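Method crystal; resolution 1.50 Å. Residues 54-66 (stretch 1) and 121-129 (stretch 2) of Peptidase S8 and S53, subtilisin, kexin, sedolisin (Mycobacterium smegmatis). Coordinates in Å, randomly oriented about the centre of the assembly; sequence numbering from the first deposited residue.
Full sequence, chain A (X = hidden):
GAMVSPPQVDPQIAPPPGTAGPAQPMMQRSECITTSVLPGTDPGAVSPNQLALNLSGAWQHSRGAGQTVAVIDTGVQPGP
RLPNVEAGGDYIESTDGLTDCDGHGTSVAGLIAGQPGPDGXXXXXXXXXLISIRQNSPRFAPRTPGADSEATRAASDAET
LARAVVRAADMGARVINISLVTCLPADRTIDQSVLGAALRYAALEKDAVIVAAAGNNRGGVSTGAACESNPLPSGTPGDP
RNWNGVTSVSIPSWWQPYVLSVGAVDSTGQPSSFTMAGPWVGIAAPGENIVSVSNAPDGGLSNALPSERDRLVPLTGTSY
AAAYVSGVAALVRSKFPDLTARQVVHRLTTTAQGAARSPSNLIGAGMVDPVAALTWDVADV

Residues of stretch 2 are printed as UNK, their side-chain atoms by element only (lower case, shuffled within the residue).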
ATOM      1  N   ASN A  54      15.653  10.678   4.259  1.00 13.30           N
ATOM      2  CA  ASN A  54      16.244  11.194   5.504  1.00 13.79           C
ATOM      3  C   ASN A  54      15.489  10.708   6.735  1.00 13.35           C
ATOM      4  O   ASN A  54      15.033  11.505   7.566  1.00 13.55           O
ATOM      5  CB  ASN A  54      16.352  12.726   5.481  1.00 14.18           C
ATOM      6  CG  ASN A  54      17.147  13.288   6.664  1.00 14.89           C
ATOM      7  OD1 ASN A  54      17.869  12.572   7.346  1.00 15.07           O
ATOM      8  ND2 ASN A  54      17.030  14.578   6.883  1.00 15.51           N
ATOM      9  N   LEU A  55      15.375   9.388   6.868  1.00 13.14           N
ATOM     10  CA  LEU A  55      14.717   8.843   8.051  1.00 12.94           C
ATOM     11  C   LEU A  55      15.468   9.162   9.335  1.00 13.37           C
ATOM     12  O   LEU A  55      14.842   9.336  10.352  1.00 12.84           O
ATOM     13  CB  LEU A  55      14.499   7.338   7.953  1.00 12.50           C
ATOM     14  CG  LEU A  55      13.641   6.840   6.773  1.00 12.18           C
ATOM     15  CD1 LEU A  55      13.487   5.322   6.801  1.00 11.90           C
ATOM     16  CD2 LEU A  55      12.308   7.553   6.728  1.00 12.19           C
ATOM     17  N   SER A  56      16.805   9.245   9.297  1.00 14.27           N
ATOM     18  CA  SER A  56      17.564   9.706  10.476  1.00 15.11           C
ATOM     19  C   SER A  56      17.071  11.035  11.024  1.00 14.89           C
ATOM     20  O   SER A  56      16.841  11.200  12.219  1.00 14.67           O
ATOM     21  CB  SER A  56      19.044   9.827  10.118  1.00 16.19           C
ATOM     22  OG  SER A  56      19.538   8.563   9.912  1.00 17.83           O
ATOM     23  N   GLY A  57      16.905  11.990  10.128  1.00 14.50           N
ATOM     24  CA  GLY A  57      16.357  13.288  10.489  1.00 14.57           C
ATOM     25  C   GLY A  57      14.949  13.171  11.036  1.00 14.05           C
ATOM     26  O   GLY A  57      14.589  13.806  12.003  1.00 14.61           O
ATOM     27  N   ALA A  58      14.140  12.330  10.400  1.00 12.94           N
ATOM     28  CA  ALA A  58      12.748  12.188  10.814  1.00 12.39           C
ATOM     29  C   ALA A  58      12.609  11.631  12.230  1.00 12.57           C
ATOM     30  O   ALA A  58      11.760  12.075  13.003  1.00 12.27           O
ATOM     31  CB  ALA A  58      12.006  11.299   9.838  1.00 11.53           C
ATOM     32  N   TRP A  59      13.459  10.666  12.565  1.00 12.78           N
ATOM     33  CA  TRP A  59      13.393  10.025  13.890  1.00 13.54           C
ATOM     34  C   TRP A  59      13.722  10.949  15.068  1.00 14.76           C
ATOM     35  O   TRP A  59      13.376  10.638  16.221  1.00 15.37           O
ATOM     36  CB  TRP A  59      14.276   8.784  13.948  1.00 13.22           C
ATOM     37  CG  TRP A  59      13.875   7.694  12.979  1.00 12.52           C
ATOM     38  CD1 TRP A  59      12.604   7.349  12.612  1.00 11.91           C
ATOM     39  CD2 TRP A  59      14.751   6.808  12.260  1.00 12.32           C
ATOM     40  NE1 TRP A  59      12.632   6.320  11.710  1.00 11.42           N
ATOM     41  CE2 TRP A  59      13.933   5.952  11.474  1.00 11.69           C
ATOM     42  CE3 TRP A  59      16.138   6.639  12.218  1.00 12.89           C
ATOM     43  CZ2 TRP A  59      14.466   4.961  10.628  1.00 11.64           C
ATOM     44  CZ3 TRP A  59      16.658   5.671  11.387  1.00 12.70           C
ATOM     45  CH2 TRP A  59      15.825   4.832  10.604  1.00 12.11           C
ATOM     46  N   GLN A  60      14.354  12.082  14.786  1.00 15.91           N
ATOM     47  CA  GLN A  60      14.542  13.119  15.773  1.00 17.15           C
ATOM     48  C   GLN A  60      13.253  13.858  16.105  1.00 16.88           C
ATOM     49  O   GLN A  60      13.183  14.540  17.125  1.00 18.07           O
ATOM     50  CB  GLN A  60      15.626  14.105  15.314  1.00 18.38           C
ATOM     51  CG  GLN A  60      16.995  13.444  15.335  1.00 19.39           C
ATOM     52  CD  GLN A  60      17.325  12.925  16.731  1.00 20.50           C
ATOM     53  OE1 GLN A  60      17.237  13.669  17.705  1.00 22.41           O
ATOM     54  NE2 GLN A  60      17.633  11.638  16.839  1.00 20.52           N
ATOM     55  N   HIS A  61      12.222  13.694  15.273  1.00 15.86           N
ATOM     56  CA  HIS A  61      10.905  14.262  15.531  1.00 15.86           C
ATOM     57  C   HIS A  61       9.883  13.240  16.000  1.00 14.90           C
ATOM     58  O   HIS A  61       9.049  13.545  16.846  1.00 15.47           O
ATOM     59  CB  HIS A  61      10.394  14.974  14.268  1.00 15.91           C
ATOM     60  CG  HIS A  61      11.263  16.115  13.844  1.00 16.74           C
ATOM     61  ND1 HIS A  61      11.164  17.366  14.410  1.00 18.28           N
ATOM     62  CD2 HIS A  61      12.274  16.187  12.946  1.00 17.06           C
ATOM     63  CE1 HIS A  61      12.083  18.159  13.886  1.00 18.56           C
ATOM     64  NE2 HIS A  61      12.754  17.478  12.979  1.00 18.40           N
ATOM     65  N   SER A  62       9.954  12.028  15.473  1.00 13.66           N
ATOM     66  CA  SER A  62       8.942  11.014  15.743  1.00 13.10           C
ATOM     67  C   SER A  62       9.439   9.638  15.316  1.00 12.58           C
ATOM     68  O   SER A  62      10.181   9.521  14.336  1.00 11.79           O
ATOM     69  CB  SER A  62       7.655  11.346  14.993  1.00 12.93           C
ATOM     70  OG  SER A  62       6.672  10.371  15.258  1.00 12.84           O
ATOM     71  N   ARG A  63       9.001   8.609  16.044  1.00 12.83           N
ATOM     72  CA  ARG A  63       9.219   7.211  15.657  1.00 13.07           C
ATOM     73  C   ARG A  63       7.881   6.441  15.513  1.00 11.72           C
ATOM     74  O   ARG A  63       7.875   5.226  15.359  1.00 11.53           O
ATOM     75  CB  ARG A  63      10.145   6.520  16.645  1.00 15.31           C
ATOM     76  CG  ARG A  63      11.579   6.996  16.449  1.00 17.35           C
ATOM     77  CD  ARG A  63      12.517   6.461  17.490  1.00 20.32           C
ATOM     78  NE  ARG A  63      12.795   5.043  17.392  1.00 22.65           N
ATOM     79  CZ  ARG A  63      13.510   4.439  16.434  1.00 23.82           C
ATOM     80  NH1 ARG A  63      13.973   5.096  15.364  1.00 25.31           N
ATOM     81  NH2 ARG A  63      13.730   3.134  16.537  1.00 24.48           N
ATOM     82  N   GLY A  64       6.764   7.165  15.593  1.00 10.89           N
ATOM     83  CA  GLY A  64       5.461   6.579  15.354  1.00 10.07           C
ATOM     84  C   GLY A  64       4.758   6.075  16.615  1.00 10.13           C
ATOM     85  O   GLY A  64       3.793   5.340  16.516  1.00  9.48           O
ATOM     86  N   ALA A  65       5.242   6.456  17.799  1.00 10.64           N
ATOM     87  CA  ALA A  65       4.624   5.995  19.038  1.00 11.29           C
ATOM     88  C   ALA A  65       3.130   6.306  19.090  1.00 11.33           C
ATOM     89  O   ALA A  65       2.679   7.375  18.686  1.00 11.26           O
ATOM     90  CB  ALA A  65       5.319   6.606  20.241  1.00 11.97           C
ATOM     91  N   GLY A  66       2.378   5.323  19.576  1.00 11.90           N
ATOM     92  CA  GLY A  66       0.958   5.425  19.773  1.00 12.19           C
ATOM     93  C   GLY A  66       0.112   5.176  18.549  1.00 11.84           C
ATOM     94  O   GLY A  66      -1.105   5.207  18.652  1.00 12.76           O
ATOM     95  N   UNK A 121      19.228  -1.588   8.663  1.00 11.63           N
ATOM     96  CA  UNK A 121      17.792  -1.553   8.312  1.00 10.53           C
ATOM     97  C   UNK A 121      16.907  -1.114   9.473  1.00 10.15           C
ATOM     98  O   UNK A 121      17.092  -1.539  10.596  1.00 10.54           O
ATOM     99  c   UNK A 121      17.292  -2.912   7.827  1.00 10.24           C
ATOM    100  c   UNK A 121      15.804  -2.920   7.588  1.00  9.61           C
ATOM    101  c   UNK A 121      13.547  -3.320   8.342  1.00  9.22           C
ATOM    102  c   UNK A 121      13.948  -2.305   6.221  1.00  8.94           C
ATOM    103  c   UNK A 121      14.913  -3.374   8.555  1.00  9.60           C
ATOM    104  c   UNK A 121      15.295  -2.378   6.422  1.00  9.29           C
ATOM    105  c   UNK A 121      13.070  -2.769   7.178  1.00  8.92           C
ATOM    106  N   UNK A 122      15.918  -0.271   9.169  1.00  9.50           N
ATOM    107  CA  UNK A 122      14.850   0.046  10.105  1.00  9.15           C
ATOM    108  C   UNK A 122      13.573   0.338   9.344  1.00  8.42           C
ATOM    109  O   UNK A 122      13.613   0.893   8.241  1.00  8.25           O
ATOM    110  c   UNK A 122      15.172   1.283  10.940  1.00  9.53           C
ATOM    111  o   UNK A 122      14.134   1.581  11.858  1.00  9.56           O
ATOM    112  N   UNK A 123      12.447   0.021   9.970  1.00  8.18           N
ATOM    113  CA  UNK A 123      11.184   0.570   9.521  1.00  7.66           C
ATOM    114  C   UNK A 123      11.137   2.077   9.672  1.00  7.64           C
ATOM    115  O   UNK A 123      11.919   2.671  10.436  1.00  8.11           O
ATOM    116  N   UNK A 124      10.215   2.718   8.957  1.00  7.27           N
ATOM    117  CA  UNK A 124      10.022   4.170   9.073  1.00  7.36           C
ATOM    118  C   UNK A 124       9.568   4.567  10.485  1.00  7.72           C
ATOM    119  O   UNK A 124       9.977   5.599  11.039  1.00  7.92           O
ATOM    120  c   UNK A 124       9.482   4.407   6.633  1.00  6.88           C
ATOM    121  c   UNK A 124       8.676   6.147   8.220  1.00  7.16           C
ATOM    122  c   UNK A 124       8.986   4.666   8.038  1.00  7.01           C
ATOM    123  N   UNK A 125       8.646   3.772  11.012  1.00  7.82           N
ATOM    124  CA  UNK A 125       7.940   4.076  12.248  1.00  8.32           C
ATOM    125  C   UNK A 125       8.032   2.878  13.201  1.00  8.85           C
ATOM    126  O   UNK A 125       7.024   2.230  13.504  1.00  8.76           O
ATOM    127  c   UNK A 125       6.473   4.393  11.919  1.00  7.94           C
ATOM    128  N   UNK A 126       9.230   2.607  13.753  1.00  9.73           N
ATOM    129  CA  UNK A 126       9.414   1.355  14.483  1.00 10.37           C
ATOM    130  C   UNK A 126       8.656   1.312  15.811  1.00 11.13           C
ATOM    131  O   UNK A 126       8.489   0.237  16.382  1.00 11.51           O
ATOM    132  c   UNK A 126      10.930   1.283  14.699  1.00 10.77           C
ATOM    133  c   UNK A 126      11.443   2.634  14.415  1.00 11.04           C
ATOM    134  c   UNK A 126      10.469   3.373  13.585  1.00 10.15           C
ATOM    135  N   UNK A 127       8.201   2.462  16.308  1.00 11.75           N
ATOM    136  CA  UNK A 127       7.419   2.465  17.544  1.00 12.88           C
ATOM    137  C   UNK A 127       5.908   2.356  17.279  1.00 12.62           C
ATOM    138  O   UNK A 127       5.113   2.270  18.228  1.00 13.57           O
ATOM    139  c   UNK A 127       9.168   3.611  18.962  1.00 15.72           C
ATOM    140  c   UNK A 127       9.501   4.765  19.875  1.00 17.68           C
ATOM    141  o   UNK A 127      10.691   5.016  20.119  1.00 20.55           O
ATOM    142  o   UNK A 127       8.574   5.411  20.373  1.00 19.31           O
ATOM    143  c   UNK A 127       7.754   3.687  18.401  1.00 14.11           C
ATOM    144  N   UNK A 128       5.508   2.336  16.017  1.00 12.17           N
ATOM    145  CA  UNK A 128       4.116   2.074  15.674  1.00 12.10           C
ATOM    146  C   UNK A 128       3.783   0.596  15.871  1.00 12.79           C
ATOM    147  O   UNK A 128       4.668  -0.248  15.924  1.00 13.25           O
ATOM    148  c   UNK A 128       3.838   2.510  14.253  1.00 11.55           C
ATOM    149  N   UNK A 129       2.512   0.291  15.989  1.00 13.60           N
ATOM    150  CA  UNK A 129       2.053  -1.087  16.050  1.00 14.74           C
ATOM    151  C   UNK A 129       1.380  -1.413  14.742  1.00 12.75           C
ATOM    152  O   UNK A 129       0.832  -0.542  14.090  1.00 13.10           O
ATOM    153  c   UNK A 129       0.903  -1.604  19.687  1.00 27.19           C
ATOM    154  c   UNK A 129       1.831  -1.350  18.521  1.00 22.93           C
ATOM    155  n   UNK A 129      -0.105  -0.550  19.870  1.00 31.54           N
ATOM    156  c   UNK A 129      -1.347  -0.550  19.371  1.00 35.02           C
ATOM    157  c   UNK A 129       1.088  -1.260  17.202  1.00 18.32           C
ATOM    158  n   UNK A 129      -1.796  -1.536  18.602  1.00 34.71           N
ATOM    159  n   UNK A 129      -2.156   0.473  19.651  1.00 38.39           N
TER
HETATM  160  O   HOH W   1      15.134   3.258  13.780  1.00 18.02           O
HETATM  161  O   HOH W   2      13.297   3.709  20.209  1.00 35.35           O
HETATM  162  O   HOH W   3       2.686   2.436  19.320  1.00 32.58           O

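Position 121 carries one carbon followed by a ring of six carbons, with no heteroatom. Its CA-to-CB bond points away from stretch 1, and no atom of the residue touches it. An all-carbon ring on a single methylene is phenylalanine, F121, and its apolar ring suits its buried position.

Position 122 has one carbon and then one oxygen, and its CA-to-CB bond points toward stretch 1. The oxygen lies 3.6 Å from CZ2 of W59, oblique to the indole ring. This is serine, S122. Its OG donates to O of residue 123 at 2.8 Å and accepts from water 1, at 2.7 Å between OG and the water oxygen; the same water accepts from R63 NH1 at 2.7 Å. A small hydroxyl can thus serve two partners in a buried place beside the indole.

Position 123 has no side-chain atoms. Its contact is made by the backbone: O lies 3.4 Å from W59 CZ2. The residue is glycine, G123. A CB here would point away from stretch 1 and meet nothing of it, so this contact does not itself demand glycine.

Position 124 shows one carbon bearing two more, a branched aliphatic group with chi1 near 175° (t). Although CA-to-CB points away, one terminal carbon comes 4.1 Å from L55 CD1. The residue is valine, V124, and the apolar pair is CG2 with CD1, fitting for two buried side chains. Its backbone O accepts a hydrogen bond from W59 NE1 at 2.8 Å, near the plane of the indole, where the N-H points.

Position 125 has a single carbon, its CB, 4.2 Å from G64 CA. It is alanine, A125. An ideal CB on G64 would stand only 2.8 Å from A125 CB, a clash, so the close approach relies on the bare glycine.

At position 126 three carbons close a ring onto the backbone nitrogen. A ring carbon lies over one face of the R63 guanidinium, 3.2 Å from R63 NH2. This is proline, P126, and that carbon is CG. Proline also suits the second position of the type I turn from A125 to 128, where its phi of -70° is favourable.

Position 127 has three carbons, the third carrying two oxygens, and its CA-to-CB bond points toward stretch 1. One carboxylate oxygen lies 3.4 Å from R63 NE, near the guanidinium plane. This is glutamate, E127, whose OE2 forms a salt bridge with that NE; water 2 donates to OE2 while accepting weakly from NE.

Position 128 again has one carbon. Its CA makes a CA-H...O contact with G64 O at 3.4 Å. It is alanine, A128, whose N closes the turn on A125 O at 2.9 Å. The site is buried and closely packed against G64: an ideal CB on G64 would be 3.4 Å from A128 CB, which is tight, so a small side chain suits it.

Position 129 has three carbons, a nitrogen, then a carbon bearing two nitrogens, without a direct contact here: arginine, R129, exposed, as suits a long charged chain.

The contact is held by two anchors: W59 bonds the backbone at V124, and R63 O accepts from E127 N at 2.9 Å. Around them, apolar packing, the salt bridge and bridging waters complete the fit.

Stretch 2 (121-129) FSGVAPEAR
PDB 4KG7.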